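PDB 5DMH: 3-oxo-tetronate kinase from Cupriavidus necator, which catalyses the ATP-dependent phosphorylation of 3-oxo-tetronate to 3-oxo-tetronate 4-phosphate. Local coordinates for residues 39-44 / 399-404; 85-90 / 392-397; 112-117 / 130-135; 118-123 / 146-151. One frame throughout, in Å; residues are numbered along the deposited sequence.

In the fold
Interactions 1 and 2 join the sugar-binding N-terminal domain to the nucleotide-binding C-terminal domain. Both use helix 393-403, and their centres lie about 9 Å apart. Interactions 3 and 4 belong to the N-terminal domain alone, with centres about 12 Å apart. Segments 112-117 and 118-123 are continuous, and their partners 130-135 and 146-151 follow in the same order, so these two contacts alternate along the chain. Both are nested in the long loop closed by interaction 2, which is itself nested inside interaction 1. R86 of interaction 2 meets D39 and D40 of interaction 1. Interaction 2 also carries the phosphate-binding start of helix 393-403, so ADP is bound where the two domains meet.

Interaction 1: residues 39-44 / 399-404; sequences DDFTGA and VVQALG
F41 meets V400 and Q401 through apolar packing. The ring lies at the start of helix 41-53, and its partners lie in the last turns of helix 393-403. The contact thus joins the sugar-binding domain to the nucleotide-binding domain. CG of F41 is anti to its carbonyl carbon (chi1 -77°), which sends the ring across to the other helix. V400 comes at the edge of the ring, close to its plane. Its CB is 3.6 Å from F41 CD2, and its CG1 is 3.7 Å from F41 CE2. I62 of strand 58-62 touches both side chains. Q401 reaches the far end of the ring, where its CG is 3.8 Å from F41 CZ. Its amide plane stands 82° from the ring plane, and NE2 lies 4.0 Å from F41 CZ.

No hydrogen bond links the two segments; one side-chain bond caps the first helix. D40 is the N-cap of helix 41-53. Its OD1 accepts from G43 N at 2.7 Å, from above the carboxylate plane and with a bent N-H...O angle of 137°. Its OD2 forms a salt bridge with R86. At the other helix, G404 has positive phi and closes a Schellman motif, with G404 N bonded to Q401 O at 3.1 Å.

Here a phenyl ring packs on V400 at its edge and on the Q401 side chain near CZ, without the strict directionality of polar bonds.

Interaction 2: residues 85-90 / 392-397; sequences SRTIPA and GGETSG. With ADP (adenosine-5'-diphosphate), chain C.
The phosphate-binding N-terminus of helix 393-403 meets the 85-90 loop through E394, which faces R86 and T87. This is part of the ADP site, built on the glycine-rich sequence G392-G393-E394-T395. The loop belongs to the sugar-binding domain, and the helix to the nucleotide-binding domain.

The bend of the E394 chain at chi2 (-62°) brings its carboxylate to the loop. OE2 lies 3.3 Å from R86 CB, so it meets the aliphatic part of the arginine. The guanidinium and carboxylate planes are 62° apart, and their charged atoms are not in contact. The arginine head turns instead to salt bridges with D39 and D40. E394 OE1 has its own salt bridge, with K84. A water also joins the segments: it accepts from T87 N at 2.9 Å and donates to E394 OE1 at 2.8 Å.

Successive backbone amides of the first helical turn hold the phosphates. G393 N donates to ADP O1B at 2.9 Å. E394 N donates to ADP O2A at 2.8 Å, nearly straight at 165°. ADP O1A is gripped twice, by T395 N at 3.1 Å and by T395 OG1 at 2.8 Å. The positive end of the helix dipole would be expected to stabilise this charge. S294, H177 and G436 give ADP further bonds. At the N-cap, G392 O accepts from S396 OG at 2.8 Å, while S396 N reaches the same oxygen from the opposite face of its plane.

Interaction 3: residues 112-117 / 130-135; sequences FVFKYC and PVAEAL
K115 NZ donates to Y116 O at 2.8 Å; K115 follows F114 in the chain, and F114 packs on V131, A132 and L135. The bond comes from above the carbonyl plane and ties the lysine end back to the chain just after strand 111-115. Its neighbour F114 points the other way, toward helix 128-139. The strand and helix segments run nearly antiparallel, at 167°, with axes 9.9 Å apart. This is helix-on-sheet packing inside the sugar-binding domain.

F114 has CG anti to its backbone N (chi1 171°), and its ring lies between two partners. V131 CG1 covers one face as a CH-pi contact, 3.6 Å from the ring centroid and 16° off the normal. Y116 CD2 lies over the opposite face, and F114 CD2 sits in turn at the edge of the Y116 ring. L135 CD1 comes to the base of the side chain, 3.9 Å from F114 CB. A132 CB adds a looser contact, 4.1 Å from F114 CD2.

The partners extend into the sheet. F114 and Y116 both meet T253 of strand 251-254, the tyrosine through an OH-OG1 hydrogen bond. L135 also touches I37 and L251 of the flanking strands.

Contact between the strand and helix segments is therefore apolar. With V131 CG1 on one face and Y116 CD2 on the other, packing probably limits the tilt of the phenyl ring.

Interaction 4: residues 118-123 / 146-151; sequences STFDST and ACPAFP
S118 and F120 lie against P148 and F150 where two loops meet, each following a strand of the parallel sheet in the sugar-binding domain. The 118-123 loop follows strand 111-115, and segment 146-151 leaves the end of strand 144-147. Strand 251-254 runs between those two strands.

The F120 ring and the P148 ring cross at a slant. P148 CG approaches the phenyl ring obliquely, 3.8 Å from F120 CD1. L187 of helix 187-193 touches both residues. Y116 meets the same phenyl group, with ring planes at about 90°.

S118 lies alongside the backbone of the second loop. Its CB is 3.1 Å from P148 O, and its CA makes a CA-H...O contact of 3.3 Å with the same oxygen. That contact is bent, at 121°. In return, P148 CB is 3.5 Å from S118 O, so each residue packs on the other's carbonyl oxygen.

The turn also has its own side-chain bonds. T119 OG1 donates to the syn lone pair of D121 OD1 at 2.7 Å. S122 OG donates to F120 O at 2.9 Å, almost in line with the C=O bond.

F150 CG is anti to the backbone N (chi1 -166°), and F150 CB comes 4.0 Å from S118 CB. S118 OG, hydrogen-bonded to NE of R155, sits at the edge of the F150 ring, 4.1 Å from F150 CD2.

Interaction 1: residues 39-44 / 399-404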
loop_
_atom_site.group_PDB
_atom_site.type_symbol
_atom_site.label_atom_id
_atom_site.label_comp_id
_atom_site.label_asym_id
_atom_site.label_seq_id
_atom_site.Cartn_x
_atom_site.Cartn_y
_atom_site.Cartn_z
ATOM N N ASP A 39 4.102 3.657 -2.587
ATOM C CA ASP A 39 4.886 2.719 -3.365
ATOM C C ASP A 39 4.148 1.456 -3.863
ATOM O O ASP A 39 4.745 0.619 -4.529
ATOM C CB ASP A 39 6.173 2.341 -2.644
ATOM C CG ASP A 39 5.991 1.300 -1.535
ATOM O OD1 ASP A 39 4.877 1.049 -1.048
ATOM O OD2 ASP A 39 7.027 0.718 -1.165
ATOM N N ASP A 40 2.879 1.309 -3.505
ATOM C CA ASP A 40 2.038 0.273 -4.085
ATOM C C ASP A 40 0.580 0.684 -4.064
ATOM O O ASP A 40 0.188 1.629 -3.360
ATOM C CB ASP A 40 2.313 -1.145 -3.518
ATOM C CG ASP A 40 1.700 -1.435 -2.155
ATOM O OD1 ASP A 40 1.129 -0.576 -1.441
ATOM O OD2 ASP A 40 1.885 -2.614 -1.765
ATOM N N PHE A 41 -0.225 0.005 -4.880
ATOM C CA PHE A 41 -1.589 0.459 -5.092
ATOM C C PHE A 41 -2.493 0.115 -3.894
ATOM O O PHE A 41 -3.431 0.870 -3.575
ATOM C CB PHE A 41 -2.179 -0.158 -6.365
ATOM C CG PHE A 41 -1.704 0.454 -7.649
ATOM C CD1 PHE A 41 -0.438 1.029 -7.779
ATOM C CD2 PHE A 41 -2.533 0.435 -8.749
ATOM C CE1 PHE A 41 -0.026 1.555 -8.949
ATOM C CE2 PHE A 41 -2.128 0.965 -9.936
ATOM C CZ PHE A 41 -0.880 1.528 -10.051
ATOM N N THR A 42 -2.245 -1.014 -3.223
ATOM C CA THR A 42 -3.057 -1.331 -2.050
ATOM C C THR A 42 -2.737 -0.331 -0.911
ATOM O O THR A 42 -3.637 0.156 -0.234
ATOM C CB THR A 42 -2.806 -2.733 -1.530
ATOM O OG1 THR A 42 -1.439 -2.859 -1.164
ATOM C CG2 THR A 42 -3.165 -3.808 -2.564
ATOM N N GLY A 43 -1.453 -0.010 -0.765
ATOM C CA GLY A 43 -0.999 0.973 0.212
ATOM C C GLY A 43 -1.571 2.370 0.006
ATOM O O GLY A 43 -1.915 3.061 0.967
ATOM N N ALA A 44 -1.693 2.793 -1.249
ATOM C CA ALA A 44 -2.395 4.021 -1.559
ATOM C C ALA A 44 -3.836 4.009 -0.994
ATOM O O ALA A 44 -4.283 5.002 -0.392
ATOM C CB ALA A 44 -2.414 4.238 -3.068
ATOM N N VAL A 399 -2.879 -5.306 -12.071
ATOM C CA VAL A 399 -4.263 -5.396 -12.451
ATOM C C VAL A 399 -4.897 -4.040 -12.758
ATOM O O VAL A 399 -5.549 -3.876 -13.778
ATOM C CB VAL A 399 -5.075 -6.105 -11.371
ATOM C CG1 VAL A 399 -6.559 -5.859 -11.577
ATOM C CG2 VAL A 399 -4.715 -7.556 -11.360
ATOM N N VAL A 400 -4.683 -3.060 -11.882
ATOM C CA VAL A 400 -5.324 -1.782 -12.029
ATOM C C VAL A 400 -4.760 -1.026 -13.227
ATOM O O VAL A 400 -5.495 -0.334 -13.954
ATOM C CB VAL A 400 -5.204 -0.981 -10.720
ATOM C CG1 VAL A 400 -5.707 0.440 -10.884
ATOM C CG2 VAL A 400 -5.979 -1.690 -9.624
ATOM N N GLN A 401 -3.466 -1.184 -13.479
ATOM C CA GLN A 401 -2.900 -0.591 -14.680
ATOM C C GLN A 401 -3.498 -1.253 -15.937
ATOM O O GLN A 401 -3.777 -0.553 -16.924
ATOM C CB GLN A 401 -1.371 -0.665 -14.653
ATOM C CG GLN A 401 -0.742 0.384 -13.696
ATOM C CD GLN A 401 0.794 0.292 -13.584
ATOM O OE1 GLN A 401 1.381 -0.774 -13.726
ATOM N NE2 GLN A 401 1.433 1.425 -13.343
ATOM N N ALA A 402 -3.701 -2.564 -15.920
ATOM C CA ALA A 402 -4.243 -3.266 -17.098
ATOM C C ALA A 402 -5.702 -2.864 -17.341
ATOM O O ALA A 402 -6.178 -2.858 -18.487
ATOM C CB ALA A 402 -4.125 -4.775 -16.925
ATOM N N LEU A 403 -6.418 -2.554 -16.261
ATOM C CA LEU A 403 -7.789 -2.037 -16.356
ATOM C C LEU A 403 -7.899 -0.597 -16.838
ATOM O O LEU A 403 -9.000 -0.125 -17.159
ATOM C CB LEU A 403 -8.487 -2.132 -15.003
ATOM C CG LEU A 403 -8.804 -3.523 -14.462
ATOM C CD1 LEU A 403 -9.267 -3.418 -13.027
ATOM C CD2 LEU A 403 -9.851 -4.225 -15.318
ATOM N N GLY A 404 -6.791 0.131 -16.884
ATOM C CA GLY A 404 -6.811 1.493 -17.373
ATOM C C GLY A 404 -7.425 2.512 -16.420
ATOM O O GLY A 404 -7.807 3.593 -16.838
#

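Interaction 2: residues 85-90 / 392-397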
loop_
_atom_site.group_PDB
_atom_site.type_symbol
_atom_site.label_atom_id
_atom_site.label_comp_id
_atom_site.label_asym_id
_atom_site.label_seq_id
_atom_site.Cartn_x
_atom_site.Cartn_y
_atom_site.Cartn_z
ATOM N N SER A 85 6.124 0.985 -7.396
ATOM C CA SER A 85 7.543 1.340 -7.334
ATOM C C SER A 85 8.272 0.645 -6.187
ATOM O O SER A 85 9.434 0.950 -5.894
ATOM C CB SER A 85 7.676 2.838 -7.122
ATOM O OG SER A 85 6.950 3.212 -5.955
ATOM N N ARG A 86 7.589 -0.261 -5.503
ATOM C CA ARG A 86 8.184 -0.937 -4.368
ATOM C C ARG A 86 9.391 -1.826 -4.698
ATOM O O ARG A 86 10.285 -1.971 -3.877
ATOM C CB ARG A 86 7.103 -1.762 -3.653
ATOM C CG ARG A 86 7.611 -2.606 -2.480
ATOM C CD ARG A 86 6.418 -3.344 -1.862
ATOM N NE ARG A 86 5.622 -2.328 -1.197
ATOM C CZ ARG A 86 4.479 -2.529 -0.558
ATOM N NH1 ARG A 86 3.914 -3.738 -0.519
ATOM N NH2 ARG A 86 3.890 -1.488 0.015
ATOM N N THR A 87 9.411 -2.452 -5.872
ATOM C CA THR A 87 10.466 -3.402 -6.175
ATOM C C THR A 87 11.184 -3.154 -7.506
ATOM O O THR A 87 12.011 -3.969 -7.910
ATOM C CB THR A 87 9.934 -4.853 -6.194
ATOM O OG1 THR A 87 8.944 -4.981 -7.222
ATOM C CG2 THR A 87 9.328 -5.218 -4.862
ATOM N N ILE A 88 10.859 -2.065 -8.191
ATOM C CA ILE A 88 11.573 -1.672 -9.408
ATOM C C ILE A 88 12.967 -1.147 -9.012
ATOM O O ILE A 88 13.218 -0.888 -7.848
ATOM C CB ILE A 88 10.747 -0.621 -10.235
ATOM C CG1 ILE A 88 10.635 0.722 -9.514
ATOM C CG2 ILE A 88 9.350 -1.184 -10.565
ATOM C CD1 ILE A 88 9.837 1.772 -10.256
ATOM N N PRO A 89 13.892 -1.007 -9.968
ATOM C CA PRO A 89 15.192 -0.406 -9.644
ATOM C C PRO A 89 15.079 0.936 -8.945
ATOM O O PRO A 89 14.170 1.730 -9.232
ATOM C CB PRO A 89 15.862 -0.261 -11.018
ATOM C CG PRO A 89 15.271 -1.404 -11.799
ATOM C CD PRO A 89 13.849 -1.476 -11.369
ATOM N N ALA A 90 16.012 1.190 -8.043
ATOM C CA ALA A 90 15.960 2.396 -7.211
ATOM C C ALA A 90 15.946 3.683 -8.048
ATOM O O ALA A 90 15.193 4.618 -7.738
ATOM C CB ALA A 90 17.112 2.414 -6.224
ATOM N N GLY A 392 -2.909 -8.603 -2.962
ATOM C CA GLY A 392 -1.505 -8.388 -3.230
ATOM C C GLY A 392 -1.213 -6.981 -3.755
ATOM O O GLY A 392 -1.926 -6.448 -4.606
ATOM N N GLY A 393 -0.161 -6.377 -3.225
ATOM C CA GLY A 393 0.245 -5.026 -3.623
ATOM C C GLY A 393 0.680 -4.876 -5.077
ATOM O O GLY A 393 0.087 -4.109 -5.880
ATOM N N GLU A 394 1.736 -5.601 -5.432
ATOM C CA GLU A 394 2.212 -5.627 -6.808
ATOM C C GLU A 394 1.120 -6.156 -7.713
ATOM O O GLU A 394 0.959 -5.705 -8.846
ATOM C CB GLU A 394 3.441 -6.522 -6.949
ATOM C CG GLU A 394 4.611 -6.094 -6.099
ATOM C CD GLU A 394 5.140 -4.720 -6.451
ATOM O OE1 GLU A 394 5.179 -4.377 -7.646
ATOM O OE2 GLU A 394 5.503 -3.993 -5.521
ATOM N N THR A 395 0.388 -7.144 -7.219
ATOM C CA THR A 395 -0.656 -7.735 -8.013
ATOM C C THR A 395 -1.672 -6.634 -8.373
ATOM O O THR A 395 -2.122 -6.527 -9.520
ATOM C CB THR A 395 -1.350 -8.932 -7.294
ATOM O OG1 THR A 395 -0.388 -9.958 -7.019
ATOM C CG2 THR A 395 -2.476 -9.522 -8.170
ATOM N N SER A 396 -2.042 -5.831 -7.391
ATOM C CA SER A 396 -3.014 -4.749 -7.613
ATOM C C SER A 396 -2.493 -3.702 -8.587
ATOM O O SER A 396 -3.253 -3.171 -9.416
ATOM C CB SER A 396 -3.378 -4.082 -6.297
ATOM O OG SER A 396 -4.077 -4.959 -5.454
ATOM N N GLY A 397 -1.198 -3.399 -8.494
ATOM C CA GLY A 397 -0.567 -2.478 -9.429
ATOM C C GLY A 397 -0.722 -2.971 -10.857
ATOM O O GLY A 397 -1.130 -2.199 -11.756
HETATM P PB ADP C . 1.888 -8.910 -1.052
HETATM O O1B ADP C . 0.823 -7.827 -0.919
HETATM O O2B ADP C . 1.517 -10.150 -0.257
HETATM O O3B ADP C . 3.302 -8.408 -0.800
HETATM P PA ADP C . 2.323 -8.846 -3.946
HETATM O O1A ADP C . 1.312 -9.094 -4.995
HETATM O O2A ADP C . 2.865 -7.483 -3.682
HETATM O O3A ADP C . 1.753 -9.495 -2.566
HETATM O "O5'" ADP C . 3.645 -9.715 -4.208
HETATM C "C5'" ADP C . 3.595 -11.123 -4.396
HETATM C "C4'" ADP C . 4.579 -11.505 -5.496
HETATM O "O4'" ADP C . 4.807 -12.905 -5.461
HETATM C "C3'" ADP C . 4.034 -11.180 -6.881
HETATM O "O3'" ADP C . 5.088 -10.758 -7.768
HETATM C "C2'" ADP C . 3.471 -12.497 -7.313
HETATM O "O2'" ADP C . 3.269 -12.577 -8.708
HETATM C "C1'" ADP C . 4.506 -13.439 -6.745
HETATM N N9 ADP C . 3.956 -14.786 -6.642
HETATM C C8 ADP C . 2.712 -15.134 -6.232
HETATM N N7 ADP C . 2.540 -16.463 -6.298
HETATM C C5 ADP C . 3.704 -16.971 -6.768
HETATM C C6 ADP C . 4.184 -18.312 -7.099
HETATM N N6 ADP C . 3.349 -19.350 -6.884
HETATM N N1 ADP C . 5.448 -18.441 -7.547
HETATM C C2 ADP C . 6.265 -17.380 -7.723
HETATM N N3 ADP C . 5.897 -16.104 -7.465
HETATM C C4 ADP C . 4.633 -15.864 -7.002
HETATM O O HOH W 1 7.248 -2.501 -7.853
#

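Interaction 3: residues 112-117 / 130-135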
loop_
_atom_site.group_PDB
_atom_site.type_symbol
_atom_site.label_atom_id
_atom_site.label_comp_id
_atom_site.label_asym_id
_atom_site.label_seq_id
_atom_site.Cartn_x
_atom_site.Cartn_y
_atom_site.Cartn_z
ATOM N N PHE A 112 3.992 16.569 2.683
ATOM C CA PHE A 112 4.042 15.376 1.851
ATOM C C PHE A 112 4.247 14.149 2.693
ATOM O O PHE A 112 4.887 14.202 3.765
ATOM C CB PHE A 112 5.146 15.535 0.816
ATOM C CG PHE A 112 4.987 16.775 0.005
ATOM C CD1 PHE A 112 5.509 17.980 0.452
ATOM C CD2 PHE A 112 4.240 16.761 -1.163
ATOM C CE1 PHE A 112 5.331 19.138 -0.283
ATOM C CE2 PHE A 112 4.045 17.926 -1.909
ATOM C CZ PHE A 112 4.576 19.109 -1.474
ATOM N N VAL A 113 3.628 13.064 2.251
ATOM C CA VAL A 113 3.806 11.755 2.871
ATOM C C VAL A 113 4.329 10.761 1.847
ATOM O O VAL A 113 3.802 10.693 0.730
ATOM C CB VAL A 113 2.499 11.212 3.455
ATOM C CG1 VAL A 113 2.672 9.730 3.898
ATOM C CG2 VAL A 113 2.043 12.075 4.614
ATOM N N PHE A 114 5.401 10.060 2.210
ATOM C CA PHE A 114 5.892 8.900 1.464
ATOM C C PHE A 114 5.409 7.669 2.176
ATOM O O PHE A 114 5.758 7.384 3.334
ATOM C CB PHE A 114 7.410 8.928 1.292
ATOM C CG PHE A 114 8.023 7.683 0.725
ATOM C CD1 PHE A 114 7.446 6.976 -0.312
ATOM C CD2 PHE A 114 9.253 7.248 1.213
ATOM C CE1 PHE A 114 8.080 5.857 -0.844
ATOM C CE2 PHE A 114 9.885 6.132 0.694
ATOM C CZ PHE A 114 9.285 5.420 -0.326
ATOM N N LYS A 115 4.578 6.929 1.463
ATOM C CA LYS A 115 3.893 5.777 2.021
ATOM C C LYS A 115 4.451 4.465 1.460
ATOM O O LYS A 115 4.483 4.227 0.254
ATOM C CB LYS A 115 2.396 5.891 1.724
ATOM C CG LYS A 115 1.567 4.600 1.787
ATOM C CD LYS A 115 1.334 4.141 3.230
ATOM C CE LYS A 115 0.550 2.829 3.322
ATOM N NZ LYS A 115 1.317 1.669 2.782
ATOM N N TYR A 116 4.905 3.625 2.365
ATOM C CA TYR A 116 5.410 2.308 2.048
ATOM C C TYR A 116 4.765 1.277 3.009
ATOM O O TYR A 116 3.882 1.595 3.812
ATOM C CB TYR A 116 6.941 2.288 2.086
ATOM C CG TYR A 116 7.540 2.957 3.295
ATOM C CD1 TYR A 116 7.407 2.405 4.538
ATOM C CD2 TYR A 116 8.168 4.188 3.185
ATOM C CE1 TYR A 116 7.914 3.027 5.648
ATOM C CE2 TYR A 116 8.675 4.817 4.265
ATOM C CZ TYR A 116 8.552 4.246 5.505
ATOM O OH TYR A 116 9.062 4.904 6.585
ATOM N N CYS A 117 5.186 0.041 2.916
ATOM C CA CYS A 117 4.481 -1.008 3.630
ATOM C C CYS A 117 4.766 -0.961 5.135
ATOM O O CYS A 117 5.868 -0.619 5.562
ATOM C CB CYS A 117 4.907 -2.346 3.088
ATOM S SG CYS A 117 3.737 -3.670 3.351
ATOM N N PRO A 130 16.332 5.151 -0.773
ATOM C CA PRO A 130 16.633 6.034 -1.909
ATOM C C PRO A 130 15.520 7.034 -2.186
ATOM O O PRO A 130 15.826 8.217 -2.418
ATOM C CB PRO A 130 16.798 5.058 -3.072
ATOM C CG PRO A 130 17.345 3.828 -2.424
ATOM C CD PRO A 130 16.651 3.749 -1.089
ATOM N N VAL A 131 14.275 6.609 -2.071
ATOM C CA VAL A 131 13.146 7.510 -2.330
ATOM C C VAL A 131 13.004 8.592 -1.243
ATOM O O VAL A 131 12.894 9.781 -1.560
ATOM C CB VAL A 131 11.823 6.761 -2.548
ATOM C CG1 VAL A 131 10.666 7.716 -2.540
ATOM C CG2 VAL A 131 11.844 6.009 -3.885
ATOM N N ALA A 132 13.039 8.202 0.027
ATOM C CA ALA A 132 12.933 9.177 1.095
ATOM C C ALA A 132 14.041 10.205 0.973
ATOM O O ALA A 132 13.816 11.422 1.130
ATOM C CB ALA A 132 12.965 8.510 2.466
ATOM N N GLU A 133 15.264 9.746 0.745
ATOM C CA GLU A 133 16.380 10.692 0.698
ATOM C C GLU A 133 16.256 11.631 -0.495
ATOM O O GLU A 133 16.581 12.823 -0.383
ATOM C CB GLU A 133 17.740 9.971 0.674
ATOM C CG GLU A 133 18.091 9.363 1.997
ATOM C CD GLU A 133 19.465 8.712 2.044
ATOM O OE1 GLU A 133 19.935 8.161 1.033
ATOM O OE2 GLU A 133 20.077 8.748 3.119
ATOM N N ALA A 134 15.758 11.114 -1.615
ATOM C CA ALA A 134 15.605 11.931 -2.811
ATOM C C ALA A 134 14.528 12.991 -2.580
ATOM O O ALA A 134 14.644 14.121 -3.051
ATOM C CB ALA A 134 15.248 11.076 -4.025
ATOM N N LEU A 135 13.458 12.599 -1.905
ATOM C CA LEU A 135 12.364 13.512 -1.644
ATOM C C LEU A 135 12.804 14.619 -0.688
ATOM O O LEU A 135 12.497 15.797 -0.923
ATOM C CB LEU A 135 11.165 12.763 -1.088
ATOM C CG LEU A 135 10.406 11.855 -2.065
ATOM C CD1 LEU A 135 9.377 11.093 -1.314
ATOM C CD2 LEU A 135 9.748 12.604 -3.229
#

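Interaction 4: residues 118-123 / 146-151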
loop_
_atom_site.group_PDB
_atom_site.type_symbol
_atom_site.label_atom_id
_atom_site.label_comp_id
_atom_site.label_asym_id
_atom_site.label_seq_id
_atom_site.Cartn_x
_atom_site.Cartn_y
_atom_site.Cartn_z
ATOM N N SER A 118 3.764 -1.332 5.916
ATOM C CA SER A 118 3.921 -1.435 7.359
ATOM C C SER A 118 4.888 -2.540 7.764
ATOM O O SER A 118 5.306 -2.595 8.922
ATOM C CB SER A 118 2.562 -1.564 8.061
ATOM O OG SER A 118 1.826 -2.683 7.622
ATOM N N THR A 119 5.261 -3.408 6.822
ATOM C CA THR A 119 6.296 -4.398 7.089
ATOM C C THR A 119 7.650 -4.043 6.454
ATOM O O THR A 119 8.572 -4.855 6.418
ATOM C CB THR A 119 5.847 -5.854 6.742
ATOM O OG1 THR A 119 5.102 -5.874 5.517
ATOM C CG2 THR A 119 4.976 -6.433 7.836
ATOM N N PHE A 120 7.746 -2.814 5.955
ATOM C CA PHE A 120 8.988 -2.162 5.547
ATOM C C PHE A 120 9.574 -2.804 4.308
ATOM O O PHE A 120 10.760 -2.730 4.100
ATOM C CB PHE A 120 10.014 -2.141 6.674
ATOM C CG PHE A 120 10.845 -0.871 6.735
ATOM C CD1 PHE A 120 10.247 0.368 6.952
ATOM C CD2 PHE A 120 12.221 -0.922 6.608
ATOM C CE1 PHE A 120 11.024 1.547 7.037
ATOM C CE2 PHE A 120 12.983 0.237 6.683
ATOM C CZ PHE A 120 12.373 1.469 6.903
ATOM N N ASP A 121 8.697 -3.384 3.488
ATOM C CA ASP A 121 9.055 -4.181 2.331
ATOM C C ASP A 121 10.075 -3.471 1.438
ATOM O O ASP A 121 9.806 -2.419 0.870
ATOM C CB ASP A 121 7.810 -4.551 1.512
ATOM C CG ASP A 121 6.804 -5.359 2.292
ATOM O OD1 ASP A 121 6.734 -5.176 3.533
ATOM O OD2 ASP A 121 6.075 -6.191 1.681
ATOM N N SER A 122 11.272 -4.053 1.368
ATOM C CA SER A 122 12.399 -3.459 0.660
ATOM C C SER A 122 13.525 -4.486 0.638
ATOM O O SER A 122 13.418 -5.577 1.261
ATOM C CB SER A 122 12.880 -2.187 1.363
ATOM O OG SER A 122 13.248 -2.433 2.715
ATOM N N THR A 123 14.609 -4.096 -0.016
ATOM C CA THR A 123 15.872 -4.830 0.027
ATOM C C THR A 123 16.977 -3.802 0.317
ATOM O O THR A 123 16.709 -2.585 0.354
ATOM C CB THR A 123 16.170 -5.572 -1.311
ATOM O OG1 THR A 123 16.634 -4.635 -2.290
ATOM C CG2 THR A 123 14.949 -6.350 -1.839
ATOM N N ALA A 146 10.600 7.764 9.810
ATOM C CA ALA A 146 10.227 6.558 9.103
ATOM C C ALA A 146 9.476 5.680 10.118
ATOM O O ALA A 146 10.077 5.128 11.042
ATOM C CB ALA A 146 11.472 5.853 8.599
ATOM N N CYS A 147 8.164 5.596 9.974
ATOM C CA CYS A 147 7.342 4.899 10.947
ATOM C C CYS A 147 6.299 4.031 10.289
ATOM O O CYS A 147 5.175 4.489 10.018
ATOM C CB CYS A 147 6.607 5.900 11.845
ATOM S SG CYS A 147 5.786 5.090 13.252
ATOM N N PRO A 148 6.644 2.765 10.061
ATOM C CA PRO A 148 5.650 1.826 9.515
ATOM C C PRO A 148 4.638 1.262 10.519
ATOM O O PRO A 148 3.874 0.381 10.141
ATOM C CB PRO A 148 6.515 0.707 8.965
ATOM C CG PRO A 148 7.773 0.716 9.859
ATOM C CD PRO A 148 8.000 2.176 10.129
ATOM N N ALA A 149 4.614 1.736 11.769
ATOM C CA ALA A 149 3.712 1.148 12.761
ATOM C C ALA A 149 2.223 1.260 12.372
ATOM O O ALA A 149 1.781 2.263 11.758
ATOM C CB ALA A 149 3.952 1.781 14.118
ATOM N N PHE A 150 1.450 0.253 12.778
ATOM C CA PHE A 150 0.054 0.154 12.398
ATOM C C PHE A 150 -0.634 -0.772 13.412
ATOM O O PHE A 150 -0.927 -1.924 13.108
ATOM C CB PHE A 150 -0.007 -0.436 10.963
ATOM C CG PHE A 150 -1.357 -0.310 10.269
ATOM C CD1 PHE A 150 -2.491 0.120 10.936
ATOM C CD2 PHE A 150 -1.464 -0.623 8.922
ATOM C CE1 PHE A 150 -3.688 0.231 10.290
ATOM C CE2 PHE A 150 -2.659 -0.513 8.263
ATOM C CZ PHE A 150 -3.785 -0.084 8.942
ATOM N N PRO A 151 -0.854 -0.277 14.640
ATOM C CA PRO A 151 -1.385 -1.136 15.703
ATOM C C PRO A 151 -2.677 -1.867 15.344
ATOM O O PRO A 151 -2.863 -3.019 15.749
ATOM C CB PRO A 151 -1.633 -0.145 16.852
ATOM C CG PRO A 151 -0.495 0.837 16.689
ATOM C CD PRO A 151 -0.409 1.025 15.165
#